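Local atomic coordinates of guanidinopropionase (Pseudomonas aeruginosa, PDB entry 3NIQ), a protein that hydrolyses 3-guanidinopropanoate to beta-alanine and urea, using two manganese ions in each subunit of a homohexamer. Residues 37-42 against 83-88; 118-123 against 308-313. All coordinates share one frame; numbering follows the deposited sequence.

Overall arrangement
Both contacts lie in the buried part of one arginase-family subunit, their centres about 8 Å apart, at the end of the parallel sheet where strand 85-90 is the outermost strand of the chain. Contact 1 is made within the sheet and joins strand 37-42 to that edge strand, so backbone hydrogen bonds dominate it. Contact 2 is made between layers: strand 118-123, the other neighbour of strand 37-42, meets helix 294-317 through leucine side chains without one hydrogen bond. The same helix also covers Val-37, Leu-39 and Val-85, so the two contacts share one apolar layer, although the centre of contact 1 lies farther from the chain's centre, about 13 Å against about 9 Å.

Contact 1 of 2, residues 37-42 against 83-88; sequences VGLIGV and VRVGDL
Two parallel strands, 37-42 and 85-88, are joined here chiefly through their backbones. The ladder opens with Val-37 N donating to Arg-84 O at 3.0 Å, an almost straight bond of 166°. Leu-39 then uses both of its polar backbone atoms: its N reaches Gly-86 O at 2.9 Å, nearly along the C=O axis, and its O receives Leu-88 N at 2.9 Å in the carbonyl plane. The rung between the Val-37 N and Leu-39 N bonds, Gly-86 N to Val-37 O, is long and weak, and Val-85 CA also turns its hydrogen to that oxygen.

Apolar contacts follow on both faces of the sheet. On the face of Val-37, Leu-39 and Val-85, the Leu-39 CD2 branch crosses Val-85 CG1 obliquely at 3.8 Å, against helix 294-317, where Val-85 touches Leu-307 and Leu-39 touches Met-303. Just before strand 85-88 begins, Val-83 CG2 crosses Val-37 CG2 obliquely at 4.0 Å. On the other face, Ile-40 and Leu-88 lie alongside, CG1 of Ile-40 3.8 Å from CB of Leu-88. Leu-88 CD1 comes back to 4.0 Å from the bare CA of Gly-38. Beta-branched valine and isoleucine suit the extended strand, and glycine lets the leucine lie against bare backbone.

The buried polar side chain is Asp-87, whose OD2 forms a salt bridge with Arg-62 NE and accepts Phe-23 N, while OD1 takes Gly-89 N. With its carboxylate held in this way, the aspartate probably stays ionised although buried, and cohesion between the strands rests on backbone bonds sealed by aliphatic groups.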
loop_
_atom_site.group_PDB
_atom_site.type_symbol
_atom_site.label_atom_id
_atom_site.label_comp_id
_atom_site.label_asym_id
_atom_site.label_seq_id
_atom_site.Cartn_x
_atom_site.Cartn_y
_atom_site.Cartn_z
ATOM N N VAL A 37 -21.699 27.613 -13.301
ATOM C CA VAL A 37 -21.086 26.947 -12.144
ATOM C C VAL A 37 -19.646 26.601 -12.544
ATOM O O VAL A 37 -19.418 25.877 -13.521
ATOM C CB VAL A 37 -21.871 25.675 -11.724
ATOM C CG1 VAL A 37 -21.148 24.900 -10.605
ATOM C CG2 VAL A 37 -23.296 26.023 -11.301
ATOM N N GLY A 38 -18.684 27.120 -11.789
ATOM C CA GLY A 38 -17.258 26.850 -12.029
ATOM C C GLY A 38 -16.695 25.821 -11.074
ATOM O O GLY A 38 -16.864 25.949 -9.860
ATOM N N LEU A 39 -16.043 24.800 -11.620
ATOM C CA LEU A 39 -15.407 23.757 -10.827
ATOM C C LEU A 39 -13.952 24.115 -10.673
ATOM O O LEU A 39 -13.220 24.230 -11.652
ATOM C CB LEU A 39 -15.562 22.363 -11.460
ATOM C CG LEU A 39 -16.952 21.978 -11.980
ATOM C CD1 LEU A 39 -16.975 20.506 -12.460
ATOM C CD2 LEU A 39 -18.067 22.233 -10.959
ATOM N N ILE A 40 -13.553 24.355 -9.433
ATOM C CA ILE A 40 -12.258 24.966 -9.173
ATOM C C ILE A 40 -11.459 24.166 -8.172
ATOM O O ILE A 40 -11.982 23.748 -7.130
ATOM C CB ILE A 40 -12.430 26.411 -8.614
ATOM C CG1 ILE A 40 -13.250 27.284 -9.581
ATOM C CG2 ILE A 40 -11.043 27.054 -8.371
ATOM C CD1 ILE A 40 -14.144 28.367 -8.826
ATOM N N GLY A 41 -10.177 23.985 -8.459
ATOM C CA GLY A 41 -9.289 23.378 -7.496
ATOM C C GLY A 41 -8.554 24.429 -6.679
ATOM O O GLY A 41 -8.156 25.465 -7.208
ATOM N N VAL A 42 -8.373 24.179 -5.378
ATOM C CA VAL A 42 -7.516 25.050 -4.577
ATOM C C VAL A 42 -6.435 24.228 -3.874
ATOM O O VAL A 42 -6.596 23.808 -2.710
ATOM C CB VAL A 42 -8.299 25.855 -3.580
ATOM C CG1 VAL A 42 -7.381 26.920 -2.992
ATOM C CG2 VAL A 42 -9.539 26.477 -4.252
ATOM N N VAL A 83 -27.503 23.897 -16.650
ATOM C CA VAL A 83 -26.679 25.121 -16.693
ATOM C C VAL A 83 -25.317 24.835 -17.302
ATOM O O VAL A 83 -24.988 23.673 -17.580
ATOM C CB VAL A 83 -26.471 25.734 -15.269
ATOM C CG1 VAL A 83 -27.807 25.930 -14.563
ATOM C CG2 VAL A 83 -25.547 24.846 -14.422
ATOM N N ARG A 84 -24.532 25.886 -17.520
ATOM C CA ARG A 84 -23.185 25.739 -18.044
ATOM C C ARG A 84 -22.172 25.476 -16.926
ATOM O O ARG A 84 -21.966 26.320 -16.034
ATOM C CB ARG A 84 -22.789 26.980 -18.835
ATOM C CG ARG A 84 -23.731 27.289 -20.019
ATOM C CD ARG A 84 -23.365 28.624 -20.671
ATOM N NE ARG A 84 -21.937 28.643 -20.998
ATOM C CZ ARG A 84 -21.408 28.211 -22.143
ATOM N NH1 ARG A 84 -22.193 27.738 -23.111
ATOM N NH2 ARG A 84 -20.088 28.278 -22.327
ATOM N N VAL A 85 -21.544 24.303 -16.997
ATOM C CA VAL A 85 -20.559 23.835 -16.012
ATOM C C VAL A 85 -19.224 23.608 -16.707
ATOM O O VAL A 85 -19.166 23.120 -17.849
ATOM C CB VAL A 85 -21.014 22.515 -15.329
ATOM C CG1 VAL A 85 -20.148 22.208 -14.086
ATOM C CG2 VAL A 85 -22.476 22.607 -14.911
ATOM N N GLY A 86 -18.141 23.968 -16.029
ATOM C CA GLY A 86 -16.817 23.787 -16.608
ATOM C C GLY A 86 -15.722 23.670 -15.575
ATOM O O GLY A 86 -15.922 24.021 -14.407
ATOM N N ASP A 87 -14.568 23.164 -16.004
ATOM C CA ASP A 87 -13.378 23.088 -15.147
ATOM C C ASP A 87 -12.638 24.400 -15.314
ATOM O O ASP A 87 -12.051 24.675 -16.356
ATOM C CB ASP A 87 -12.491 21.873 -15.511
ATOM C CG ASP A 87 -11.328 21.664 -14.532
ATOM O OD1 ASP A 87 -10.835 22.653 -13.967
ATOM O OD2 ASP A 87 -10.891 20.506 -14.332
ATOM N N LEU A 88 -12.704 25.227 -14.282
ATOM C CA LEU A 88 -12.094 26.532 -14.293
ATOM C C LEU A 88 -10.621 26.493 -13.892
ATOM O O LEU A 88 -10.014 27.522 -13.661
ATOM C CB LEU A 88 -12.871 27.470 -13.352
ATOM C CG LEU A 88 -13.763 28.541 -13.966
ATOM C CD1 LEU A 88 -14.297 29.432 -12.849
ATOM C CD2 LEU A 88 -13.022 29.397 -15.052
#

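Contact 2 of 2, residues 118-123 against 308-313; sequences LPLSVG and CLLAES
Leu-310 reaches out from helix 308-313 and makes most of the contact with strand 118-123, which runs almost antiparallel to the helix, at 175°, with the two axes 9.8 Å apart. Its CB points at the strand. At chi1 -66° CG stands anti to the carbonyl carbon, beside the backbone N, and from there the two methyls part. CD1 goes to Leu-120, crossing it obliquely: it lies 3.7 Å from Leu-120 CB and 4.1 Å from each of Leu-120 CD1 and Leu-120 CD2, so one methyl faces the base and both branches of its partner. The same CD1 comes within 4.2 Å of Pro-119 O. Leu-310 CD2 takes the other direction, toward Leu-118 CD1, in a looser contact of 4.4 Å.

In Leu-120 CG is anti to the backbone N (chi1 174°), and the side chain also touches Leu-307 and Met-303, about one and two turns earlier in the helix. Leu-118, two residues earlier and on the same face, has CG anti to the carbonyl carbon instead. Its CD1 settles 3.9 Å from Leu-310 O and 4.4 Å from Ser-313 CB, one turn on. Serine suits this place, being small enough to let the leucine near while its OG hydrogen-bonds to Leu-277 N.

Pro-119, between the two leucines, turns its CB away from the helix, and its side chain touches Ile-40. Alternate strand residues thus serve opposite faces, and the leucines meet a helix running back against the strand direction, as in the three-layer alpha/beta/alpha fold of arginase-family ureohydrolases, where helices pack on a parallel sheet.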
loop_
_atom_site.group_PDB
_atom_site.type_symbol
_atom_site.label_atom_id
_atom_site.label_comp_id
_atom_site.label_asym_id
_atom_site.label_seq_id
_atom_site.Cartn_x
_atom_site.Cartn_y
_atom_site.Cartn_z
ATOM N N LEU A 118 -21.187 30.636 -9.839
ATOM C CA LEU A 118 -21.184 29.946 -8.553
ATOM C C LEU A 118 -20.008 28.973 -8.491
ATOM O O LEU A 118 -19.858 28.157 -9.382
ATOM C CB LEU A 118 -22.486 29.177 -8.319
ATOM C CG LEU A 118 -23.814 29.935 -8.435
ATOM C CD1 LEU A 118 -24.954 29.051 -7.974
ATOM C CD2 LEU A 118 -23.778 31.228 -7.628
ATOM N N PRO A 119 -19.172 29.077 -7.442
ATOM C CA PRO A 119 -18.004 28.216 -7.330
ATOM C C PRO A 119 -18.279 26.887 -6.620
ATOM O O PRO A 119 -18.891 26.841 -5.556
ATOM C CB PRO A 119 -17.020 29.063 -6.514
ATOM C CG PRO A 119 -17.956 29.833 -5.564
ATOM C CD PRO A 119 -19.209 30.109 -6.382
ATOM N N LEU A 120 -17.796 25.807 -7.216
ATOM C CA LEU A 120 -17.823 24.514 -6.577
ATOM C C LEU A 120 -16.363 24.081 -6.507
ATOM O O LEU A 120 -15.763 23.782 -7.529
ATOM C CB LEU A 120 -18.668 23.513 -7.377
ATOM C CG LEU A 120 -18.609 22.068 -6.828
ATOM C CD1 LEU A 120 -18.833 21.998 -5.318
ATOM C CD2 LEU A 120 -19.639 21.186 -7.519
ATOM N N SER A 121 -15.792 24.110 -5.305
ATOM C CA SER A 121 -14.336 24.098 -5.149
ATOM C C SER A 121 -13.858 22.848 -4.436
ATOM O O SER A 121 -14.570 22.291 -3.578
ATOM C CB SER A 121 -13.868 25.335 -4.362
ATOM O OG SER A 121 -14.273 26.527 -5.018
ATOM N N VAL A 122 -12.661 22.408 -4.803
ATOM C CA VAL A 122 -12.021 21.247 -4.158
ATOM C C VAL A 122 -10.717 21.721 -3.541
ATOM O O VAL A 122 -9.908 22.310 -4.229
ATOM C CB VAL A 122 -11.744 20.117 -5.166
ATOM C CG1 VAL A 122 -11.099 18.898 -4.480
ATOM C CG2 VAL A 122 -13.053 19.696 -5.878
ATOM N N GLY A 123 -10.535 21.496 -2.237
ATOM C CA GLY A 123 -9.281 21.850 -1.566
ATOM C C GLY A 123 -8.283 20.705 -1.696
ATOM O O GLY A 123 -8.588 19.691 -2.339
ATOM N N CYS A 308 -25.224 19.090 -8.490
ATOM C CA CYS A 308 -26.616 18.972 -8.893
ATOM C C CYS A 308 -27.451 20.050 -8.222
ATOM O O CYS A 308 -28.338 20.629 -8.846
ATOM C CB CYS A 308 -27.160 17.578 -8.583
ATOM S SG CYS A 308 -26.422 16.302 -9.660
ATOM N N LEU A 309 -27.161 20.326 -6.958
ATOM C CA LEU A 309 -27.917 21.336 -6.220
ATOM C C LEU A 309 -27.551 22.751 -6.624
ATOM O O LEU A 309 -28.425 23.612 -6.731
ATOM C CB LEU A 309 -27.750 21.150 -4.717
ATOM C CG LEU A 309 -28.087 19.771 -4.159
ATOM C CD1 LEU A 309 -28.002 19.792 -2.642
ATOM C CD2 LEU A 309 -29.482 19.317 -4.627
ATOM N N LEU A 310 -26.270 22.996 -6.872
ATOM C CA LEU A 310 -25.863 24.310 -7.347
ATOM C C LEU A 310 -26.402 24.594 -8.751
ATOM O O LEU A 310 -26.762 25.728 -9.058
ATOM C CB LEU A 310 -24.339 24.451 -7.365
ATOM C CG LEU A 310 -23.632 24.418 -6.011
ATOM C CD1 LEU A 310 -22.126 24.246 -6.235
ATOM C CD2 LEU A 310 -23.905 25.739 -5.260
ATOM N N ALA A 311 -26.415 23.582 -9.607
ATOM C CA ALA A 311 -27.022 23.735 -10.928
ATOM C C ALA A 311 -28.453 24.271 -10.797
ATOM O O ALA A 311 -28.821 25.204 -11.509
ATOM C CB ALA A 311 -27.011 22.413 -11.693
ATOM N N GLU A 312 -29.248 23.687 -9.900
ATOM C CA GLU A 312 -30.628 24.142 -9.701
ATOM C C GLU A 312 -30.689 25.594 -9.218
ATOM O O GLU A 312 -31.514 26.364 -9.690
ATOM C CB GLU A 312 -31.396 23.236 -8.741
ATOM C CG GLU A 312 -31.759 21.873 -9.325
ATOM C CD GLU A 312 -32.921 21.209 -8.610
ATOM O OE1 GLU A 312 -33.753 20.594 -9.301
ATOM O OE2 GLU A 312 -32.993 21.262 -7.358
ATOM N N SER A 313 -29.819 25.967 -8.281
ATOM C CA SER A 313 -29.791 27.355 -7.813
ATOM C C SER A 313 -29.398 28.292 -8.941
ATOM O O SER A 313 -30.045 29.317 -9.142
ATOM C CB SER A 313 -28.850 27.542 -6.612
ATOM O OG SER A 313 -29.388 26.941 -5.451
#